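Local coordinates for probable adhesion protein (Pseudomonas aeruginosa PAO1, PDB 6RU4) that binds ferrous iron and manganese and probably delivers them as the solute-binding component of a metal-ion transporter, at residues 173-178 with 189-194; 222-227 with 246-251. All coordinates share one frame; numbering follows the deposited sequence.

Interaction 1. Residues 173-178 with 189-194; sequences VATIHG and LEVTAV. With MN (manganese (II) ion), chain E.
Chi1 is 176° at Val194 and 79° at Thr175, and with these torsions Val194 CG2 touches Thr175 OG1 at 4.0 Å. The same rotamer swings Val194 CG1 away from its own N and over the turn after the facing strand, 3.5 Å from Gly178 N and close to Ile176 O. Thr175 OG1 sits between its own N and carbonyl carbon. There it donates to His177 O at 2.7 Å, from above the carbonyl plane. This bond within 173-178 ties the turn to the strand end. Thr175 CG2 lies beside the backbone N and touches Val191 CG1 at 4.0 Å, the two side chains crossing at about a right angle. Two backbone hydrogen bonds join the segments: Thr192 N to Val173 O at 2.7 Å, and Thr175 N to Ala193 O at 3.1 Å. The same Ala193 O also takes a CA-H...O contact from Ala174 CA. His177 points away from 189-194, and its NE2 binds manganese at 2.3 Å. The pair belongs to a beta-alpha-beta unit with helix 181-184, strand 191-194, weakly bonded, lying at one edge of the sheet and the loop after strand 173-175 supplying one of the six histidines of the metal site.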
loop_
_atom_site.group_PDB
_atom_site.type_symbol
_atom_site.label_atom_id
_atom_site.label_comp_id
_atom_site.label_asym_id
_atom_site.label_seq_id
_atom_site.Cartn_x
_atom_site.Cartn_y
_atom_site.Cartn_z
ATOM N N VAL A 173 12.795 8.835 11.690
ATOM C CA VAL A 173 12.667 7.949 10.543
ATOM C C VAL A 173 12.218 8.778 9.328
ATOM O O VAL A 173 11.343 9.643 9.432
ATOM C CB VAL A 173 11.604 6.887 10.950
ATOM C CG1 VAL A 173 10.853 6.281 9.763
ATOM C CG2 VAL A 173 12.194 5.818 11.856
ATOM N N ALA A 174 12.835 8.505 8.177
ATOM C CA ALA A 174 12.519 9.121 6.904
ATOM C C ALA A 174 12.269 7.995 5.917
ATOM O O ALA A 174 12.676 6.864 6.169
ATOM C CB ALA A 174 13.682 9.971 6.438
ATOM N N THR A 175 11.564 8.280 4.809
ATOM C CA THR A 175 11.297 7.269 3.777
ATOM C C THR A 175 11.531 7.925 2.423
ATOM O O THR A 175 11.443 9.153 2.341
ATOM C CB THR A 175 9.885 6.640 3.916
ATOM O OG1 THR A 175 8.922 7.527 3.374
ATOM C CG2 THR A 175 9.510 6.261 5.366
ATOM N N ILE A 176 11.851 7.141 1.370
ATOM C CA ILE A 176 12.044 7.707 0.021
ATOM C C ILE A 176 10.643 8.040 -0.521
ATOM O O ILE A 176 10.351 9.196 -0.806
ATOM C CB ILE A 176 12.835 6.715 -0.909
ATOM C CG1 ILE A 176 14.318 6.540 -0.455
ATOM C CG2 ILE A 176 12.723 7.061 -2.417
ATOM C CD1 ILE A 176 15.187 7.762 -0.382
ATOM N N HIS A 177 9.787 7.009 -0.560
ATOM C CA HIS A 177 8.409 6.958 -1.033
ATOM C C HIS A 177 7.485 7.107 0.179
ATOM O O HIS A 177 7.735 6.466 1.193
ATOM C CB HIS A 177 8.181 5.577 -1.711
ATOM C CG HIS A 177 6.976 5.501 -2.589
ATOM N ND1 HIS A 177 7.043 5.815 -3.941
ATOM C CD2 HIS A 177 5.714 5.128 -2.289
ATOM C CE1 HIS A 177 5.816 5.669 -4.399
ATOM N NE2 HIS A 177 4.980 5.249 -3.444
ATOM N N GLY A 178 6.443 7.942 0.066
ATOM C CA GLY A 178 5.487 8.212 1.140
ATOM C C GLY A 178 4.416 7.170 1.340
ATOM O O GLY A 178 3.245 7.505 1.508
ATOM N N LEU A 189 4.935 5.464 15.760
ATOM C CA LEU A 189 5.982 6.251 15.126
ATOM C C LEU A 189 5.472 7.123 14.017
ATOM O O LEU A 189 4.522 6.767 13.314
ATOM C CB LEU A 189 7.109 5.350 14.601
ATOM C CG LEU A 189 8.040 4.730 15.642
ATOM C CD1 LEU A 189 8.851 3.627 15.023
ATOM C CD2 LEU A 189 8.959 5.777 16.273
ATOM N N GLU A 190 6.154 8.263 13.839
ATOM C CA GLU A 190 5.882 9.247 12.806
ATOM C C GLU A 190 7.084 9.327 11.836
ATOM O O GLU A 190 8.244 9.162 12.249
ATOM C CB GLU A 190 5.597 10.609 13.451
ATOM C CG GLU A 190 4.492 11.375 12.749
ATOM C CD GLU A 190 3.881 12.550 13.483
ATOM O OE1 GLU A 190 4.632 13.478 13.857
ATOM O OE2 GLU A 190 2.639 12.558 13.649
ATOM N N VAL A 191 6.788 9.532 10.537
ATOM C CA VAL A 191 7.790 9.733 9.487
ATOM C C VAL A 191 8.142 11.225 9.575
ATOM O O VAL A 191 7.253 12.059 9.479
ATOM C CB VAL A 191 7.267 9.339 8.084
ATOM C CG1 VAL A 191 8.284 9.643 7.006
ATOM C CG2 VAL A 191 6.913 7.875 8.041
ATOM N N THR A 192 9.418 11.552 9.827
ATOM C CA THR A 192 9.916 12.919 9.930
ATOM C C THR A 192 9.877 13.586 8.563
ATOM O O THR A 192 9.324 14.660 8.444
ATOM C CB THR A 192 11.280 12.920 10.632
ATOM O OG1 THR A 192 11.076 12.498 11.983
ATOM C CG2 THR A 192 11.941 14.283 10.634
ATOM N N ALA A 193 10.391 12.915 7.528
ATOM C CA ALA A 193 10.474 13.437 6.179
ATOM C C ALA A 193 10.260 12.359 5.152
ATOM O O ALA A 193 10.600 11.202 5.384
ATOM C CB ALA A 193 11.850 14.067 5.965
ATOM N N VAL A 194 9.721 12.759 3.990
ATOM C CA VAL A 194 9.531 11.939 2.794
ATOM C C VAL A 194 10.392 12.632 1.707
ATOM O O VAL A 194 10.260 13.836 1.485
ATOM C CB VAL A 194 8.030 11.784 2.404
ATOM C CG1 VAL A 194 7.868 11.016 1.092
ATOM C CG2 VAL A 194 7.248 11.103 3.520
HETATM MN MN MN E . 2.847 4.517 -3.791
#

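Interaction 2. Residues 222-227 with 246-251. With MN (manganese (II) ion), chain E; EDO (1,2-ethanediol), chain Q.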
loop_
_atom_site.group_PDB
_atom_site.type_symbol
_atom_site.label_atom_id
_atom_site.label_comp_id
_atom_site.label_asym_id
_atom_site.label_seq_id
_atom_site.Cartn_x
_atom_site.Cartn_y
_atom_site.Cartn_z
ATOM N N VAL A 222 17.156 6.678 10.672
ATOM C CA VAL A 222 17.029 5.664 9.626
ATOM C C VAL A 222 16.223 6.182 8.421
ATOM O O VAL A 222 15.437 7.111 8.561
ATOM C CB VAL A 222 16.517 4.280 10.154
ATOM C CG1 VAL A 222 17.337 3.797 11.348
ATOM C CG2 VAL A 222 15.049 4.309 10.506
ATOM N N ILE A 223 16.496 5.621 7.226
ATOM C CA ILE A 223 15.781 5.908 5.975
ATOM C C ILE A 223 15.257 4.597 5.394
ATOM O O ILE A 223 15.997 3.615 5.292
ATOM C CB ILE A 223 16.543 6.795 4.942
ATOM C CG1 ILE A 223 15.595 7.299 3.829
ATOM C CG2 ILE A 223 17.792 6.103 4.365
ATOM C CD1 ILE A 223 15.792 8.696 3.437
ATOM N N PHE A 224 13.966 4.570 5.075
ATOM C CA PHE A 224 13.323 3.405 4.487
ATOM C C PHE A 224 13.206 3.616 2.975
ATOM O O PHE A 224 12.494 4.519 2.526
ATOM C CB PHE A 224 11.966 3.120 5.143
ATOM C CG PHE A 224 12.081 2.596 6.558
ATOM C CD1 PHE A 224 12.644 1.343 6.813
ATOM C CD2 PHE A 224 11.626 3.351 7.640
ATOM C CE1 PHE A 224 12.774 0.866 8.126
ATOM C CE2 PHE A 224 11.747 2.865 8.956
ATOM C CZ PHE A 224 12.324 1.628 9.187
ATOM N N SER A 225 13.971 2.820 2.198
ATOM C CA SER A 225 13.962 2.868 0.747
ATOM C C SER A 225 13.085 1.764 0.149
ATOM O O SER A 225 12.490 0.989 0.894
ATOM C CB SER A 225 15.380 2.846 0.187
ATOM O OG SER A 225 16.024 1.608 0.419
ATOM N N GLU A 226 12.971 1.721 -1.190
ATOM C CA GLU A 226 12.146 0.770 -1.938
ATOM C C GLU A 226 12.859 -0.501 -2.382
ATOM O O GLU A 226 13.956 -0.439 -2.919
ATOM C CB GLU A 226 11.529 1.454 -3.170
ATOM C CG GLU A 226 10.426 2.443 -2.856
ATOM C CD GLU A 226 9.243 1.864 -2.107
ATOM O OE1 GLU A 226 8.631 0.882 -2.589
ATOM O OE2 GLU A 226 8.942 2.392 -1.016
ATOM N N ILE A 227 12.208 -1.641 -2.198
ATOM C CA ILE A 227 12.660 -2.941 -2.666
ATOM C C ILE A 227 12.065 -3.100 -4.074
ATOM O O ILE A 227 12.774 -3.500 -4.995
ATOM C CB ILE A 227 12.194 -4.100 -1.716
ATOM C CG1 ILE A 227 13.038 -4.165 -0.451
ATOM C CG2 ILE A 227 12.251 -5.455 -2.424
ATOM C CD1 ILE A 227 12.383 -4.850 0.723
ATOM N N TYR A 246 17.510 1.059 5.323
ATOM C CA TYR A 246 16.679 -0.132 5.444
ATOM C C TYR A 246 15.726 -0.059 4.267
ATOM O O TYR A 246 15.486 1.036 3.753
ATOM C CB TYR A 246 15.911 -0.145 6.793
ATOM C CG TYR A 246 16.805 -0.250 8.012
ATOM C CD1 TYR A 246 17.383 0.879 8.573
ATOM C CD2 TYR A 246 17.093 -1.481 8.590
ATOM C CE1 TYR A 246 18.258 0.786 9.654
ATOM C CE2 TYR A 246 17.958 -1.587 9.682
ATOM C CZ TYR A 246 18.538 -0.448 10.213
ATOM O OH TYR A 246 19.364 -0.508 11.307
ATOM N N SER A 247 15.210 -1.203 3.806
ATOM C CA SER A 247 14.308 -1.206 2.660
ATOM C C SER A 247 12.991 -1.856 2.979
ATOM O O SER A 247 12.951 -2.870 3.685
ATOM C CB SER A 247 14.965 -1.896 1.463
ATOM O OG SER A 247 15.942 -1.076 0.849
ATOM N N LEU A 248 11.908 -1.304 2.420
ATOM C CA LEU A 248 10.575 -1.860 2.604
ATOM C C LEU A 248 9.915 -2.157 1.265
ATOM O O LEU A 248 10.313 -1.631 0.233
ATOM C CB LEU A 248 9.674 -0.968 3.497
ATOM C CG LEU A 248 10.124 -0.687 4.929
ATOM C CD1 LEU A 248 9.193 0.297 5.580
ATOM C CD2 LEU A 248 10.232 -1.964 5.767
ATOM N N SER A 249 8.909 -3.025 1.313
ATOM C CA SER A 249 8.097 -3.465 0.192
ATOM C C SER A 249 6.783 -2.697 0.146
ATOM O O SER A 249 6.081 -2.596 1.159
ATOM C CB SER A 249 7.808 -4.949 0.337
ATOM O OG SER A 249 7.037 -5.385 -0.762
ATOM N N HIS A 250 6.446 -2.178 -1.047
ATOM C CA HIS A 250 5.211 -1.451 -1.345
ATOM C C HIS A 250 4.138 -2.479 -1.770
ATOM O O HIS A 250 2.954 -2.130 -1.872
ATOM C CB HIS A 250 5.501 -0.426 -2.462
ATOM C CG HIS A 250 4.420 0.571 -2.793
ATOM N ND1 HIS A 250 3.213 0.179 -3.337
ATOM C CD2 HIS A 250 4.472 1.921 -2.796
ATOM C CE1 HIS A 250 2.554 1.286 -3.613
ATOM N NE2 HIS A 250 3.262 2.361 -3.301
ATOM N N ILE A 251 4.546 -3.771 -1.942
ATOM C CA ILE A 251 3.706 -4.919 -2.353
ATOM C C ILE A 251 3.115 -4.590 -3.755
ATOM O O ILE A 251 1.913 -4.514 -3.916
ATOM C CB ILE A 251 2.660 -5.355 -1.231
ATOM C CG1 ILE A 251 3.342 -5.471 0.173
ATOM C CG2 ILE A 251 1.941 -6.685 -1.584
ATOM C CD1 ILE A 251 2.418 -5.460 1.406
HETATM MN MN MN E . 2.847 4.517 -3.791
HETATM C C1 EDO Q . 8.151 3.320 -6.131
HETATM O O1 EDO Q . 8.182 1.924 -5.795
HETATM C C2 EDO Q . 7.773 3.526 -7.639
HETATM O O2 EDO Q . 7.561 4.903 -7.982
#
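Ser225 lies at the centre of the backbone bonding between the two parallel strands. Its N donates to Tyr246 O at 2.8 Å, and its O accepts from Leu248 N at 2.8 Å. Tyr246 N to Ile223 O and Ile227 N to Leu248 O extend the ladder at its two ends. Among side chains, Ser247 OG donates to Ser225 OG at 2.7 Å. Ser225 OG reaches back weakly to Tyr246 O. Apolar contacts cover the face that carries Phe224, Tyr246 and Leu248. The Phe224 ring has Tyr246 CB 3.6 Å from CE1, and Leu248 CD1 makes an off-centre CH-pi contact 4.2 Å from the ring centroid. Val222 CG1 meets Tyr246 CE1 at 3.6 Å. Near the metal, Glu226 is bent at chi2 (-59°), which brings OE1 to 3.4 Å from His250 CB, the carboxylate and imidazole planes 79° apart. Tyr180 holds its other oxygen, OE2. His250 NE2 binds manganese at 2.2 Å. Ser249 OG accepts from Ile251 N in an ST turn and is also hydrogen-bonded to Glu264. Helix 260-277 packs on Tyr246 and Leu248, while strand 173-175 flanks strand 222-226 on the side away from strand 244-248.

Interactions 1 and 2 belong to one four-stranded parallel sheet, ordered 191-194, 173-175, 222-226, 244-248. Their centres are 10 Å apart. Interaction 1 is complete before interaction 2 begins along the chain, and each joins two strands of a beta-alpha-beta unit. The inner strands 173-175 and 222-226 are neighbours, with probable hydrogen bonds from Phe224 N to Ala174 O and from Ile176 N to Phe224 O. Beyond the strand ends, His177 of interaction 1 and His250 of interaction 2 bind the same manganese ion. This sheet thus brings two histidines, far apart in the chain, to one ion that His41, His66, His111 and His199 also bind.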